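PDB 4YLM: pyoverdine biosynthesis protein PvcB from Pseudomonas aeruginosa, which catalyses the iron(II)- and 2-oxoglutarate-dependent oxidation of tyrosine isonitrile in the biosynthesis of paerucumarin. Local coordinates for residues H55-L60 / A240-R245. Numbering follows the deposited sequence.
Sequences HHLLLL and AHYAHR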
ATOM      1  N   HIS A  55      -6.973   8.980  -7.270  1.00 20.01           N
ATOM      2  CA  HIS A  55      -7.389   9.195  -8.647  1.00 20.57           C
ATOM      3  C   HIS A  55      -8.920   9.277  -8.766  1.00 24.27           C
ATOM      4  O   HIS A  55      -9.430   9.695  -9.801  1.00 21.76           O
ATOM      5  CB  HIS A  55      -6.884   8.070  -9.549  1.00 21.64           C
ATOM      6  CG  HIS A  55      -5.389   7.998  -9.670  1.00 23.68           C
ATOM      7  ND1 HIS A  55      -4.669   8.818 -10.514  1.00 21.02           N
ATOM      8  CD2 HIS A  55      -4.486   7.172  -9.088  1.00 21.83           C
ATOM      9  CE1 HIS A  55      -3.387   8.508 -10.436  1.00 23.88           C
ATOM     10  NE2 HIS A  55      -3.247   7.520  -9.569  1.00 20.02           N
ATOM     11  N   HIS A  56      -9.627   8.829  -7.723  1.00 23.34           N
ATOM     12  CA  HIS A  56     -11.101   8.930  -7.606  1.00 21.59           C
ATOM     13  C   HIS A  56     -11.935   8.005  -8.483  1.00 18.32           C
ATOM     14  O   HIS A  56     -13.057   7.647  -8.119  1.00 24.97           O
ATOM     15  CB  HIS A  56     -11.577  10.394  -7.740  1.00 19.87           C
ATOM     16  CG  HIS A  56     -10.824  11.337  -6.857  1.00 20.50           C
ATOM     17  ND1 HIS A  56     -10.709  11.143  -5.497  1.00 22.60           N
ATOM     18  CD2 HIS A  56     -10.123  12.465  -7.139  1.00 23.55           C
ATOM     19  CE1 HIS A  56      -9.976  12.115  -4.976  1.00 24.95           C
ATOM     20  NE2 HIS A  56      -9.606  12.928  -5.950  1.00 23.31           N
ATOM     21  N   LEU A  57     -11.411   7.621  -9.636  1.00 18.58           N
ATOM     22  CA  LEU A  57     -12.138   6.733 -10.536  1.00 18.06           C
ATOM     23  C   LEU A  57     -11.160   5.793 -11.225  1.00 20.80           C
ATOM     24  O   LEU A  57     -10.279   6.239 -11.959  1.00 24.49           O
ATOM     25  CB  LEU A  57     -12.916   7.547 -11.596  1.00 19.45           C
ATOM     26  CG  LEU A  57     -13.846   6.752 -12.525  1.00 24.74           C
ATOM     27  CD1 LEU A  57     -14.921   6.003 -11.730  1.00 24.41           C
ATOM     28  CD2 LEU A  57     -14.511   7.653 -13.586  1.00 24.44           C
ATOM     29  N   LEU A  58     -11.293   4.491 -10.983  1.00 19.16           N
ATOM     30  CA  LEU A  58     -10.435   3.523 -11.651  1.00 19.23           C
ATOM     31  C   LEU A  58     -11.236   2.750 -12.690  1.00 23.84           C
ATOM     32  O   LEU A  58     -12.367   2.330 -12.430  1.00 22.79           O
ATOM     33  CB  LEU A  58      -9.843   2.520 -10.651  1.00 16.80           C
ATOM     34  CG  LEU A  58      -9.215   3.069  -9.370  1.00 19.13           C
ATOM     35  CD1 LEU A  58      -8.605   1.910  -8.557  1.00 16.41           C
ATOM     36  CD2 LEU A  58      -8.145   4.108  -9.696  1.00 18.84           C
ATOM     37  N   LEU A  59     -10.639   2.552 -13.860  1.00 20.60           N
ATOM     38  CA  LEU A  59     -11.231   1.705 -14.878  1.00 20.95           C
ATOM     39  C   LEU A  59     -10.268   0.557 -15.105  1.00 21.52           C
ATOM     40  O   LEU A  59      -9.165   0.770 -15.585  1.00 21.05           O
ATOM     41  CB  LEU A  59     -11.447   2.494 -16.180  1.00 22.21           C
ATOM     42  CG  LEU A  59     -11.742   1.678 -17.445  1.00 22.02           C
ATOM     43  CD1 LEU A  59     -12.967   0.785 -17.237  1.00 21.24           C
ATOM     44  CD2 LEU A  59     -11.920   2.597 -18.689  1.00 20.76           C
ATOM     45  N   LEU A  60     -10.648  -0.645 -14.683  1.00 22.26           N
ATOM     46  CA  LEU A  60      -9.865  -1.836 -15.001  1.00 22.10           C
ATOM     47  C   LEU A  60     -10.492  -2.466 -16.234  1.00 23.83           C
ATOM     48  O   LEU A  60     -11.642  -2.923 -16.195  1.00 24.68           O
ATOM     49  CB  LEU A  60      -9.871  -2.839 -13.846  1.00 18.95           C
ATOM     50  CG  LEU A  60      -9.077  -2.434 -12.598  1.00 22.21           C
ATOM     51  CD1 LEU A  60      -9.794  -1.362 -11.820  1.00 23.40           C
ATOM     52  CD2 LEU A  60      -8.853  -3.670 -11.718  1.00 26.18           C
ATOM     53  N   ALA A 240     -13.466  18.383 -15.436  1.00 26.17           N
ATOM     54  CA  ALA A 240     -14.061  17.860 -14.213  1.00 28.04           C
ATOM     55  C   ALA A 240     -15.001  16.673 -14.419  1.00 25.56           C
ATOM     56  O   ALA A 240     -15.430  16.052 -13.451  1.00 25.75           O
ATOM     57  CB  ALA A 240     -14.790  18.972 -13.458  1.00 23.78           C
ATOM     58  N   HIS A 241     -15.287  16.344 -15.674  1.00 25.49           N
ATOM     59  CA  HIS A 241     -16.396  15.459 -16.005  1.00 25.98           C
ATOM     60  C   HIS A 241     -15.931  14.348 -16.932  1.00 26.18           C
ATOM     61  O   HIS A 241     -15.166  14.592 -17.862  1.00 29.67           O
ATOM     62  CB  HIS A 241     -17.505  16.272 -16.691  1.00 26.90           C
ATOM     63  CG  HIS A 241     -18.777  15.511 -16.935  1.00 26.55           C
ATOM     64  ND1 HIS A 241     -19.635  15.144 -15.918  1.00 28.83           N
ATOM     65  CD2 HIS A 241     -19.359  15.092 -18.083  1.00 31.40           C
ATOM     66  CE1 HIS A 241     -20.688  14.528 -16.430  1.00 28.81           C
ATOM     67  NE2 HIS A 241     -20.538  14.467 -17.740  1.00 29.69           N
ATOM     68  N   TYR A 242     -16.397  13.129 -16.672  1.00 23.55           N
ATOM     69  CA  TYR A 242     -16.078  11.975 -17.506  1.00 24.61           C
ATOM     70  C   TYR A 242     -17.331  11.134 -17.751  1.00 26.23           C
ATOM     71  O   TYR A 242     -18.059  10.792 -16.814  1.00 27.39           O
ATOM     72  CB  TYR A 242     -14.992  11.116 -16.825  1.00 24.85           C
ATOM     73  CG  TYR A 242     -14.777   9.764 -17.470  1.00 24.66           C
ATOM     74  CD1 TYR A 242     -14.025   9.643 -18.629  1.00 27.30           C
ATOM     75  CD2 TYR A 242     -15.316   8.606 -16.914  1.00 24.86           C
ATOM     76  CE1 TYR A 242     -13.825   8.409 -19.232  1.00 24.93           C
ATOM     77  CE2 TYR A 242     -15.116   7.356 -17.509  1.00 21.42           C
ATOM     78  CZ  TYR A 242     -14.372   7.269 -18.664  1.00 24.08           C
ATOM     79  OH  TYR A 242     -14.167   6.051 -19.271  1.00 22.83           O
ATOM     80  N   ALA A 243     -17.577  10.789 -19.010  1.00 27.30           N
ATOM     81  CA  ALA A 243     -18.711   9.946 -19.359  1.00 31.38           C
ATOM     82  C   ALA A 243     -18.187   8.587 -19.800  1.00 28.12           C
ATOM     83  O   ALA A 243     -17.400   8.496 -20.748  1.00 31.61           O
ATOM     84  CB  ALA A 243     -19.553  10.609 -20.469  1.00 28.75           C
ATOM     85  N   HIS A 244     -18.605   7.533 -19.100  1.00 29.58           N
ATOM     86  CA  HIS A 244     -18.088   6.190 -19.363  1.00 27.06           C
ATOM     87  C   HIS A 244     -18.932   5.351 -20.309  1.00 30.86           C
ATOM     88  O   HIS A 244     -20.113   5.104 -20.054  1.00 29.70           O
ATOM     89  CB  HIS A 244     -17.907   5.394 -18.062  1.00 25.20           C
ATOM     90  CG  HIS A 244     -17.190   4.095 -18.264  1.00 26.53           C
ATOM     91  ND1 HIS A 244     -15.904   4.032 -18.755  1.00 24.91           N
ATOM     92  CD2 HIS A 244     -17.587   2.814 -18.076  1.00 24.86           C
ATOM     93  CE1 HIS A 244     -15.536   2.766 -18.854  1.00 27.39           C
ATOM     94  NE2 HIS A 244     -16.537   2.009 -18.442  1.00 28.17           N
ATOM     95  N   ARG A 245     -18.296   4.873 -21.375  1.00 30.79           N
ATOM     96  CA  ARG A 245     -18.895   3.916 -22.293  1.00 32.62           C
ATOM     97  C   ARG A 245     -18.518   2.504 -21.845  1.00 31.36           C
ATOM     98  O   ARG A 245     -17.368   2.097 -21.984  1.00 29.91           O
ATOM     99  CB  ARG A 245     -18.355   4.175 -23.705  1.00 33.58           C
ATOM    100  CG  ARG A 245     -18.833   3.205 -24.781  1.00 40.50           C
ATOM    101  CD  ARG A 245     -20.195   3.609 -25.330  1.00 48.00           C
ATOM    102  NE  ARG A 245     -20.175   4.955 -25.902  1.00 47.55           N
ATOM    103  CZ  ARG A 245     -21.260   5.703 -26.101  1.00 49.73           C
ATOM    104  NH1 ARG A 245     -22.460   5.239 -25.766  1.00 46.69           N
ATOM    105  NH2 ARG A 245     -21.143   6.918 -26.622  1.00 45.44           N
TER
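Leu57 meets Tyr242 at the start of strand 57-60, directly after His56, which with positive phi is the first residue to leave the helical path of helix 45-55. Its CD2 methyl lies 3.6 Å from CD2 of Tyr242 and 4.0 Å from CE2 of the same ring, and the two side chains cross at about a right angle. CG of Leu57 stands opposite the backbone N (chi1 -174°), which carries the branched end out from the strand to the ring. A forked aliphatic side chain suits this buried place, because the residue also packs on Phe143 of strand 141-145 and on Val252 and Ala254 of strand 251-255.

The contact joins two layers of the double-stranded beta-helix fold of the TauD/TfdA dioxygenases. Strand 57-60 belongs to the larger mixed sheet, paired with strands 29-33 and 251-255, whereas strand 241-244 borders a three-stranded antiparallel sheet that also contains strand 259-263 and His261, probably an iron ligand. Their axes run at 28° to each other and come no closer than 11.1 Å, a spacing that side chains fill.

Two residues on, and therefore on the same face of its strand, Leu59 spreads both methyls against His244: CD1 and CD2 each lie 3.6 Å from CE1 of His244. The closest contacts of the leucine are to this carbon between the ring nitrogens, and both nitrogens have polar partners. ND1 of His244 hydrogen-bonds OH of Tyr242 at 2.7 Å, with the hydroxyl in the imidazole plane at the ring edge, and NE2 is hydrogen-bonded to OD2 of Asp250. Held at both nitrogens, the imidazole has its rotation fixed. Tyrosine suits its buried place because its long flat side chain packs against Leu57 and carries the hydroxyl to His244, while CD2 of Leu59 sits 4.2 Å from that OH of Tyr242.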